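Long-range contacts in flavin-dependent thymidylate synthase (Thermus thermophilus, PDB 6J61), which probably catalyses the FAD- and NADPH-dependent reductive methylation of dUMP to dTMP, with methylenetetrahydrofolate as the methyl donor: residues Val15-Gln20 against Val64-His69; Glu101-Glu106 against Asn163-Phe168. All coordinates share one frame; numbering follows the deposited sequence.

Interaction 1: residues Val15-Gln20 against Val64-His69; sequences VRLVDQ and VVFKFH
Strand segments 15-20 and 65-69 run antiparallel with a marked twist, their axes 4.5 Å apart at closest approach and their directions 138° apart. Arg16 and His69 form a hydrogen-bonded pair, Arg16 N to His69 O at 3.0 Å and His69 N to Arg16 O at 2.9 Å, each donor lying in the plane of the carbonyl it meets. Past the non-hydrogen-bonded pair Leu17-Phe68 the register slips by one residue, and Val18 and Asp19 both face Lys67 in a classic beta bulge. Lys67 O takes Val18 N at 2.7 Å, nearly along the C=O axis, and Asp19 N only weakly; Lys67 N bonds back to Asp19 O. The bulge lies within the antiparallel sheet of the ThyX fold, where strand 65-73 runs between strands 13-21 and 165-173. On the face bearing Leu17, the extended Gln20 chain lies alongside Phe66, its amide stacked on the ring at 15° and CG 3.9 Å from the ring centroid. Gly22 and Arg207 hold the amide end. Leu17 CD1 sits over the Phe68 ring and also touches Phe66 CD2 at 3.7 Å. On the other face Arg16, bent at chi3, turns its guanidinium 87° to the His69 imidazole. Arg16 NH2 donates to His69 ND1 at the ring edge, 2.8 Å away, and Arg16 NE adds a weak bond. Lys67 NZ reaches Met63 O of the second subunit.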
ATOM      1  N   VAL A  15      10.782  22.216   8.147  1.00 35.77           N
ATOM      2  CA  VAL A  15       9.994  21.057   8.524  1.00 36.43           C
ATOM      3  C   VAL A  15       9.207  21.522   9.741  1.00 37.45           C
ATOM      4  O   VAL A  15       9.793  22.004  10.715  1.00 38.68           O
ATOM      5  CB  VAL A  15      10.894  19.852   8.907  1.00 37.65           C
ATOM      6  CG1 VAL A  15      10.049  18.732   9.482  1.00 40.05           C
ATOM      7  CG2 VAL A  15      11.639  19.344   7.686  1.00 36.67           C
ATOM      8  N   ARG A  16       7.884  21.397   9.676  1.00 38.17           N
ATOM      9  CA  ARG A  16       7.002  21.815  10.768  1.00 39.25           C
ATOM     10  C   ARG A  16       6.014  20.703  11.155  1.00 37.44           C
ATOM     11  O   ARG A  16       5.331  20.147  10.300  1.00 39.12           O
ATOM     12  CB  ARG A  16       6.240  23.092  10.341  1.00 42.46           C
ATOM     13  CG  ARG A  16       5.124  23.564  11.290  1.00 44.16           C
ATOM     14  CD  ARG A  16       4.638  24.988  10.948  1.00 44.33           C
ATOM     15  NE  ARG A  16       3.684  25.023   9.839  1.00 45.98           N
ATOM     16  CZ  ARG A  16       2.413  24.634   9.935  1.00 47.20           C
ATOM     17  NH1 ARG A  16       1.936  24.184  11.088  1.00 47.01           N
ATOM     18  NH2 ARG A  16       1.613  24.680   8.879  1.00 45.65           N
ATOM     19  N   LEU A  17       5.942  20.367  12.436  1.00 35.62           N
ATOM     20  CA  LEU A  17       5.007  19.328  12.868  1.00 35.01           C
ATOM     21  C   LEU A  17       3.591  19.905  12.906  1.00 36.26           C
ATOM     22  O   LEU A  17       3.278  20.733  13.752  1.00 37.53           O
ATOM     23  CB  LEU A  17       5.371  18.796  14.257  1.00 30.49           C
ATOM     24  CG  LEU A  17       4.380  17.746  14.778  1.00 28.47           C
ATOM     25  CD1 LEU A  17       4.487  16.505  13.920  1.00 27.08           C
ATOM     26  CD2 LEU A  17       4.656  17.402  16.234  1.00 25.49           C
ATOM     27  N   VAL A  18       2.733  19.468  11.994  1.00 37.00           N
ATOM     28  CA  VAL A  18       1.375  19.981  11.962  1.00 37.04           C
ATOM     29  C   VAL A  18       0.512  19.287  13.009  1.00 38.96           C
ATOM     30  O   VAL A  18      -0.103  19.963  13.840  1.00 40.82           O
ATOM     31  CB  VAL A  18       0.783  19.855  10.539  1.00 36.24           C
ATOM     32  CG1 VAL A  18      -0.675  20.261  10.513  1.00 33.59           C
ATOM     33  CG2 VAL A  18       1.575  20.754   9.601  1.00 34.41           C
ATOM     34  N   ASP A  19       0.470  17.955  12.999  1.00 38.32           N
ATOM     35  CA  ASP A  19      -0.312  17.227  14.005  1.00 36.44           C
ATOM     36  C   ASP A  19       0.382  15.925  14.381  1.00 36.58           C
ATOM     37  O   ASP A  19       1.374  15.540  13.760  1.00 36.64           O
ATOM     38  CB  ASP A  19      -1.724  16.922  13.500  1.00 36.40           C
ATOM     39  CG  ASP A  19      -2.709  16.650  14.637  1.00 38.24           C
ATOM     40  OD1 ASP A  19      -2.289  16.686  15.814  1.00 39.83           O
ATOM     41  OD2 ASP A  19      -3.910  16.407  14.363  1.00 38.07           O
ATOM     42  N   GLN A  20      -0.142  15.248  15.398  1.00 35.47           N
ATOM     43  CA  GLN A  20       0.433  14.002  15.852  1.00 34.64           C
ATOM     44  C   GLN A  20      -0.630  13.177  16.560  1.00 36.26           C
ATOM     45  O   GLN A  20      -1.335  13.689  17.420  1.00 38.93           O
ATOM     46  CB  GLN A  20       1.591  14.289  16.813  1.00 34.58           C
ATOM     47  CG  GLN A  20       2.450  13.085  17.154  1.00 34.26           C
ATOM     48  CD  GLN A  20       3.312  13.288  18.396  1.00 36.40           C
ATOM     49  OE1 GLN A  20       3.976  14.318  18.560  1.00 36.33           O
ATOM     50  NE2 GLN A  20       3.318  12.285  19.275  1.00 35.88           N
ATOM     51  N   VAL A  64       0.806   5.145  15.637  1.00 32.44           N
ATOM     52  CA  VAL A  64       1.272   6.501  15.905  1.00 29.99           C
ATOM     53  C   VAL A  64       1.460   7.185  14.550  1.00 31.21           C
ATOM     54  O   VAL A  64       2.061   6.606  13.648  1.00 32.18           O
ATOM     55  CB  VAL A  64       2.609   6.476  16.676  1.00 29.11           C
ATOM     56  CG1 VAL A  64       3.243   7.865  16.694  1.00 25.81           C
ATOM     57  CG2 VAL A  64       2.368   5.971  18.099  1.00 26.38           C
ATOM     58  N   VAL A  65       0.944   8.401  14.391  1.00 30.82           N
ATOM     59  CA  VAL A  65       1.072   9.094  13.105  1.00 29.54           C
ATOM     60  C   VAL A  65       1.548  10.540  13.219  1.00 30.38           C
ATOM     61  O   VAL A  65       1.186  11.254  14.143  1.00 29.52           O
ATOM     62  CB  VAL A  65      -0.281   9.074  12.327  1.00 28.73           C
ATOM     63  CG1 VAL A  65      -0.140   9.772  10.976  1.00 26.28           C
ATOM     64  CG2 VAL A  65      -0.737   7.644  12.122  1.00 27.68           C
ATOM     65  N   PHE A  66       2.384  10.949  12.271  1.00 32.36           N
ATOM     66  CA  PHE A  66       2.911  12.312  12.220  1.00 32.96           C
ATOM     67  C   PHE A  66       2.513  12.961  10.894  1.00 32.78           C
ATOM     68  O   PHE A  66       2.459  12.302   9.851  1.00 32.94           O
ATOM     69  CB  PHE A  66       4.446  12.325  12.351  1.00 33.40           C
ATOM     70  CG  PHE A  66       4.945  12.013  13.732  1.00 35.66           C
ATOM     71  CD1 PHE A  66       4.840  10.727  14.261  1.00 35.50           C
ATOM     72  CD2 PHE A  66       5.498  13.013  14.526  1.00 34.72           C
ATOM     73  CE1 PHE A  66       5.279  10.446  15.561  1.00 34.88           C
ATOM     74  CE2 PHE A  66       5.938  12.736  15.826  1.00 33.59           C
ATOM     75  CZ  PHE A  66       5.829  11.457  16.342  1.00 32.39           C
ATOM     76  N   LYS A  67       2.226  14.255  10.945  1.00 33.63           N
ATOM     77  CA  LYS A  67       1.837  15.015   9.766  1.00 33.24           C
ATOM     78  C   LYS A  67       2.698  16.273   9.720  1.00 33.52           C
ATOM     79  O   LYS A  67       2.664  17.085  10.638  1.00 35.29           O
ATOM     80  CB  LYS A  67       0.347  15.362   9.844  1.00 30.74           C
ATOM     81  CG  LYS A  67      -0.185  16.108   8.633  1.00 34.40           C
ATOM     82  CD  LYS A  67      -1.703  15.956   8.463  1.00 34.46           C
ATOM     83  CE  LYS A  67      -2.498  16.539   9.636  1.00 35.28           C
ATOM     84  NZ  LYS A  67      -3.972  16.511   9.381  1.00 32.94           N
ATOM     85  N   PHE A  68       3.481  16.427   8.658  1.00 33.47           N
ATOM     86  CA  PHE A  68       4.356  17.588   8.536  1.00 35.09           C
ATOM     87  C   PHE A  68       4.033  18.529   7.378  1.00 35.71           C
ATOM     88  O   PHE A  68       3.358  18.161   6.416  1.00 35.62           O
ATOM     89  CB  PHE A  68       5.822  17.154   8.375  1.00 35.47           C
ATOM     90  CG  PHE A  68       6.337  16.271   9.486  1.00 36.95           C
ATOM     91  CD1 PHE A  68       6.077  14.904   9.487  1.00 35.62           C
ATOM     92  CD2 PHE A  68       7.117  16.803  10.511  1.00 36.33           C
ATOM     93  CE1 PHE A  68       6.588  14.081  10.486  1.00 36.68           C
ATOM     94  CE2 PHE A  68       7.631  15.977  11.515  1.00 36.42           C
ATOM     95  CZ  PHE A  68       7.365  14.615  11.498  1.00 33.23           C
ATOM     96  N   HIS A  69       4.545  19.750   7.500  1.00 36.02           N
ATOM     97  CA  HIS A  69       4.415  20.797   6.497  1.00 35.62           C
ATOM     98  C   HIS A  69       5.877  20.962   6.083  1.00 36.09           C
ATOM     99  O   HIS A  69       6.709  21.429   6.868  1.00 36.73           O
ATOM    100  CB  HIS A  69       3.877  22.079   7.144  1.00 38.74           C
ATOM    101  CG  HIS A  69       3.739  23.237   6.199  1.00 42.71           C
ATOM    102  ND1 HIS A  69       3.281  24.473   6.602  1.00 42.80           N
ATOM    103  CD2 HIS A  69       4.002  23.350   4.875  1.00 44.07           C
ATOM    104  CE1 HIS A  69       3.268  25.295   5.570  1.00 44.26           C
ATOM    105  NE2 HIS A  69       3.701  24.639   4.509  1.00 43.85           N
TER

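Interaction 2: residues Glu101-Glu106 against Asn163-Phe168; sequences EFYEPE and NLYTEF
Phe102 carries its ring anti to the carbonyl carbon (chi1 -61°), while Asn163 holds its amide in the crowded position between backbone N and carbonyl carbon (chi1 65°), so that amide and ring edge meet. Leu164 CG stands anti to its own N (chi1 -176°), and CD1 comes over a face of the same ring. The backbone motif beneath them is an isolated beta bridge, Phe102 with Leu164, which fastens the irregular segment 101-106 to the start of strand 165-173 in the ThyX sheet. Two hydrogen bonds make it: Tyr165 N to Glu101 O at 3.0 Å and Tyr103 N to Asn163 O at 3.1 Å, both donors lying above the plane of the carbonyl they use. Around the Phe102 ring, Leu164 CD1 makes a CH-pi contact 4.1 Å from the centroid, offset toward the rim, and Asn163 OD1 lies near the ring plane, 3.2 Å from Phe102 CD2. Tyr165 packs edge-on rather than flat: its CD2-CE2 edge meets Glu101 O and Phe102 C, with CE2 3.5 Å from Phe102 C. The same CE2 of Tyr165 lies 3.7 Å from Tyr103 CB. Asp11 and Lys12 fix the far end of Tyr165 by hydrogen bonds to its hydroxyl, and Lys12 NZ also binds Phe102 O, tying the loop before strand 13-21 to both segments. The Leu164 side chain is about 6 Å from that of Arg157, predicted to bind dUMP in a site shared with a partner subunit, so the bridge probably lies near that site. Glu101 CB approaches Tyr165 CB at 4.1 Å, while the extended Glu101 chain carries OE2 to a salt bridge with Lys71 NZ.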
ATOM      1  N   GLU A 101      11.552  31.115  -5.472  1.00 61.30           N
ATOM      2  CA  GLU A 101      12.458  30.704  -4.421  1.00 57.79           C
ATOM      3  C   GLU A 101      13.275  29.517  -4.894  1.00 55.70           C
ATOM      4  O   GLU A 101      12.732  28.495  -5.309  1.00 55.68           O
ATOM      5  CB  GLU A 101      11.674  30.357  -3.159  1.00 57.55           C
ATOM      6  CG  GLU A 101      11.093  31.573  -2.458  1.00 56.68           C
ATOM      7  CD  GLU A 101      10.182  31.204  -1.304  1.00 57.15           C
ATOM      8  OE1 GLU A 101       9.840  32.101  -0.511  1.00 56.40           O
ATOM      9  OE2 GLU A 101       9.797  30.022  -1.192  1.00 59.00           O
ATOM     10  N   PHE A 102      14.591  29.668  -4.847  1.00 53.40           N
ATOM     11  CA  PHE A 102      15.479  28.610  -5.276  1.00 51.09           C
ATOM     12  C   PHE A 102      16.482  28.221  -4.215  1.00 49.86           C
ATOM     13  O   PHE A 102      16.910  29.043  -3.409  1.00 50.15           O
ATOM     14  CB  PHE A 102      16.234  29.019  -6.535  1.00 51.52           C
ATOM     15  CG  PHE A 102      15.349  29.300  -7.700  1.00 51.54           C
ATOM     16  CD1 PHE A 102      14.690  30.518  -7.808  1.00 52.39           C
ATOM     17  CD2 PHE A 102      15.171  28.348  -8.693  1.00 52.57           C
ATOM     18  CE1 PHE A 102      13.865  30.785  -8.894  1.00 52.81           C
ATOM     19  CE2 PHE A 102      14.349  28.602  -9.784  1.00 53.79           C
ATOM     20  CZ  PHE A 102      13.695  29.828  -9.886  1.00 53.75           C
ATOM     21  N   TYR A 103      16.851  26.950  -4.232  1.00 47.97           N
ATOM     22  CA  TYR A 103      17.826  26.426  -3.300  1.00 47.18           C
ATOM     23  C   TYR A 103      19.239  26.692  -3.813  1.00 48.56           C
ATOM     24  O   TYR A 103      19.671  26.111  -4.811  1.00 48.09           O
ATOM     25  CB  TYR A 103      17.639  24.924  -3.125  1.00 42.30           C
ATOM     26  CG  TYR A 103      18.880  24.234  -2.631  1.00 37.25           C
ATOM     27  CD1 TYR A 103      19.435  24.566  -1.392  1.00 36.50           C
ATOM     28  CD2 TYR A 103      19.503  23.251  -3.398  1.00 34.88           C
ATOM     29  CE1 TYR A 103      20.581  23.934  -0.922  1.00 36.67           C
ATOM     30  CE2 TYR A 103      20.655  22.610  -2.942  1.00 36.71           C
ATOM     31  CZ  TYR A 103      21.187  22.954  -1.700  1.00 38.38           C
ATOM     32  OH  TYR A 103      22.303  22.300  -1.223  1.00 39.80           O
ATOM     33  N   GLU A 104      19.960  27.574  -3.133  1.00 49.26           N
ATOM     34  CA  GLU A 104      21.320  27.863  -3.536  1.00 49.97           C
ATOM     35  C   GLU A 104      22.230  27.199  -2.511  1.00 48.47           C
ATOM     36  O   GLU A 104      22.274  27.588  -1.351  1.00 47.10           O
ATOM     37  CB  GLU A 104      21.533  29.379  -3.616  1.00 52.23           C
ATOM     38  CG  GLU A 104      20.642  30.037  -4.669  1.00 55.37           C
ATOM     39  CD  GLU A 104      20.979  31.507  -4.920  1.00 59.54           C
ATOM     40  OE1 GLU A 104      22.157  31.808  -5.217  1.00 61.25           O
ATOM     41  OE2 GLU A 104      20.063  32.359  -4.836  1.00 59.54           O
ATOM     42  N   PRO A 105      22.954  26.160  -2.934  1.00 48.06           N
ATOM     43  CA  PRO A 105      23.859  25.428  -2.052  1.00 49.12           C
ATOM     44  C   PRO A 105      24.894  26.300  -1.359  1.00 51.08           C
ATOM     45  O   PRO A 105      25.240  27.377  -1.835  1.00 51.46           O
ATOM     46  CB  PRO A 105      24.496  24.410  -2.988  1.00 47.96           C
ATOM     47  CG  PRO A 105      24.532  25.138  -4.289  1.00 46.77           C
ATOM     48  CD  PRO A 105      23.166  25.769  -4.336  1.00 47.83           C
ATOM     49  N   GLU A 106      25.365  25.819  -0.214  1.00 54.38           N
ATOM     50  CA  GLU A 106      26.384  26.508   0.564  1.00 54.77           C
ATOM     51  C   GLU A 106      27.610  26.410  -0.328  1.00 55.23           C
ATOM     52  O   GLU A 106      28.362  27.364  -0.491  1.00 55.96           O
ATOM     53  CB  GLU A 106      26.640  25.748   1.862  1.00 56.30           C
ATOM     54  CG  GLU A 106      27.106  26.597   3.020  1.00 60.02           C
ATOM     55  CD  GLU A 106      25.954  27.217   3.785  1.00 61.11           C
ATOM     56  OE1 GLU A 106      25.120  27.891   3.148  1.00 61.71           O
ATOM     57  OE2 GLU A 106      25.887  27.030   5.021  1.00 60.81           O
ATOM     58  N   ASN A 163      15.699  22.935  -8.744  1.00 40.44           N
ATOM     59  CA  ASN A 163      16.017  23.476  -7.422  1.00 41.35           C
ATOM     60  C   ASN A 163      14.926  24.423  -6.918  1.00 40.41           C
ATOM     61  O   ASN A 163      15.045  25.012  -5.843  1.00 39.37           O
ATOM     62  CB  ASN A 163      17.365  24.197  -7.450  1.00 41.60           C
ATOM     63  CG  ASN A 163      17.347  25.431  -8.326  1.00 44.00           C
ATOM     64  OD1 ASN A 163      16.552  25.539  -9.264  1.00 42.61           O
ATOM     65  ND2 ASN A 163      18.240  26.362  -8.036  1.00 45.90           N
ATOM     66  N   LEU A 164      13.866  24.569  -7.705  1.00 39.85           N
ATOM     67  CA  LEU A 164      12.748  25.417  -7.326  1.00 39.15           C
ATOM     68  C   LEU A 164      12.196  24.840  -6.026  1.00 39.41           C
ATOM     69  O   LEU A 164      12.132  23.624  -5.870  1.00 40.42           O
ATOM     70  CB  LEU A 164      11.655  25.366  -8.401  1.00 38.97           C
ATOM     71  CG  LEU A 164      10.484  26.314  -8.112  1.00 38.92           C
ATOM     72  CD1 LEU A 164      10.895  27.718  -8.545  1.00 36.20           C
ATOM     73  CD2 LEU A 164       9.223  25.883  -8.834  1.00 38.13           C
ATOM     74  N   TYR A 165      11.814  25.690  -5.084  1.00 37.96           N
ATOM     75  CA  TYR A 165      11.261  25.186  -3.840  1.00 37.61           C
ATOM     76  C   TYR A 165       9.807  24.805  -4.053  1.00 39.09           C
ATOM     77  O   TYR A 165       9.169  25.276  -4.995  1.00 42.33           O
ATOM     78  CB  TYR A 165      11.357  26.245  -2.748  1.00 38.21           C
ATOM     79  CG  TYR A 165      12.601  26.129  -1.907  1.00 41.46           C
ATOM     80  CD1 TYR A 165      12.654  25.240  -0.831  1.00 39.54           C
ATOM     81  CD2 TYR A 165      13.746  26.885  -2.205  1.00 42.40           C
ATOM     82  CE1 TYR A 165      13.811  25.101  -0.073  1.00 41.25           C
ATOM     83  CE2 TYR A 165      14.912  26.753  -1.455  1.00 43.47           C
ATOM     84  CZ  TYR A 165      14.937  25.855  -0.389  1.00 43.25           C
ATOM     85  OH  TYR A 165      16.087  25.694   0.344  1.00 43.27           O
ATOM     86  N   THR A 166       9.286  23.950  -3.179  1.00 38.13           N
ATOM     87  CA  THR A 166       7.898  23.512  -3.253  1.00 36.53           C
ATOM     88  C   THR A 166       7.446  23.118  -1.852  1.00 35.37           C
ATOM     89  O   THR A 166       8.270  22.793  -1.002  1.00 34.55           O
ATOM     90  CB  THR A 166       7.737  22.311  -4.215  1.00 38.32           C
ATOM     91  OG1 THR A 166       6.372  21.873  -4.213  1.00 36.75           O
ATOM     92  CG2 THR A 166       8.636  21.157  -3.789  1.00 39.59           C
ATOM     93  N   GLU A 167       6.144  23.165  -1.596  1.00 34.13           N
ATOM     94  CA  GLU A 167       5.648  22.811  -0.271  1.00 34.01           C
ATOM     95  C   GLU A 167       4.630  21.707  -0.339  1.00 33.74           C
ATOM     96  O   GLU A 167       3.939  21.551  -1.348  1.00 32.73           O
ATOM     97  CB  GLU A 167       4.972  23.993   0.414  1.00 33.31           C
ATOM     98  CG  GLU A 167       5.781  25.246   0.497  1.00 36.40           C
ATOM     99  CD  GLU A 167       5.061  26.316   1.292  1.00 38.40           C
ATOM    100  OE1 GLU A 167       5.473  27.486   1.192  1.00 40.28           O
ATOM    101  OE2 GLU A 167       4.089  25.990   2.018  1.00 37.04           O
ATOM    102  N   PHE A 168       4.523  20.964   0.760  1.00 33.08           N
ATOM    103  CA  PHE A 168       3.568  19.879   0.865  1.00 32.27           C
ATOM    104  C   PHE A 168       3.337  19.408   2.298  1.00 32.79           C
ATOM    105  O   PHE A 168       4.088  19.737   3.216  1.00 31.13           O
ATOM    106  CB  PHE A 168       4.024  18.688   0.017  1.00 32.23           C
ATOM    107  CG  PHE A 168       5.397  18.162   0.377  1.00 31.34           C
ATOM    108  CD1 PHE A 168       6.533  18.670  -0.245  1.00 29.08           C
ATOM    109  CD2 PHE A 168       5.540  17.116   1.292  1.00 29.52           C
ATOM    110  CE1 PHE A 168       7.804  18.140   0.026  1.00 31.14           C
ATOM    111  CE2 PHE A 168       6.805  16.580   1.574  1.00 33.10           C
ATOM    112  CZ  PHE A 168       7.943  17.093   0.935  1.00 31.55           C
TER

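How the interactions relate
Interaction 1 closes before interaction 2 opens along the chain, and their centres lie about 21 Å apart. They share one antiparallel sheet: interaction 1 pairs strand 13-21 with strand 65-73, and interaction 2 fixes a loop to the start of strand 165-173, the other neighbour of 65-73. They meet at His69 NE2 and Glu167 OE2, a probable hydrogen bond of 2.9 Å. Because His69 accepts at ND1 from Arg16, NE2 probably carries the proton, so that a hydrogen-bonded chain Arg16-His69-Glu167 probably spans the three strands. Tyr35 of the second subunit meets the His69 ring edge-to-face, and its hydroxyl is hydrogen-bonded to Glu167 OE1, so the junction of the two contacts is part of an interface between subunits of the tetramer.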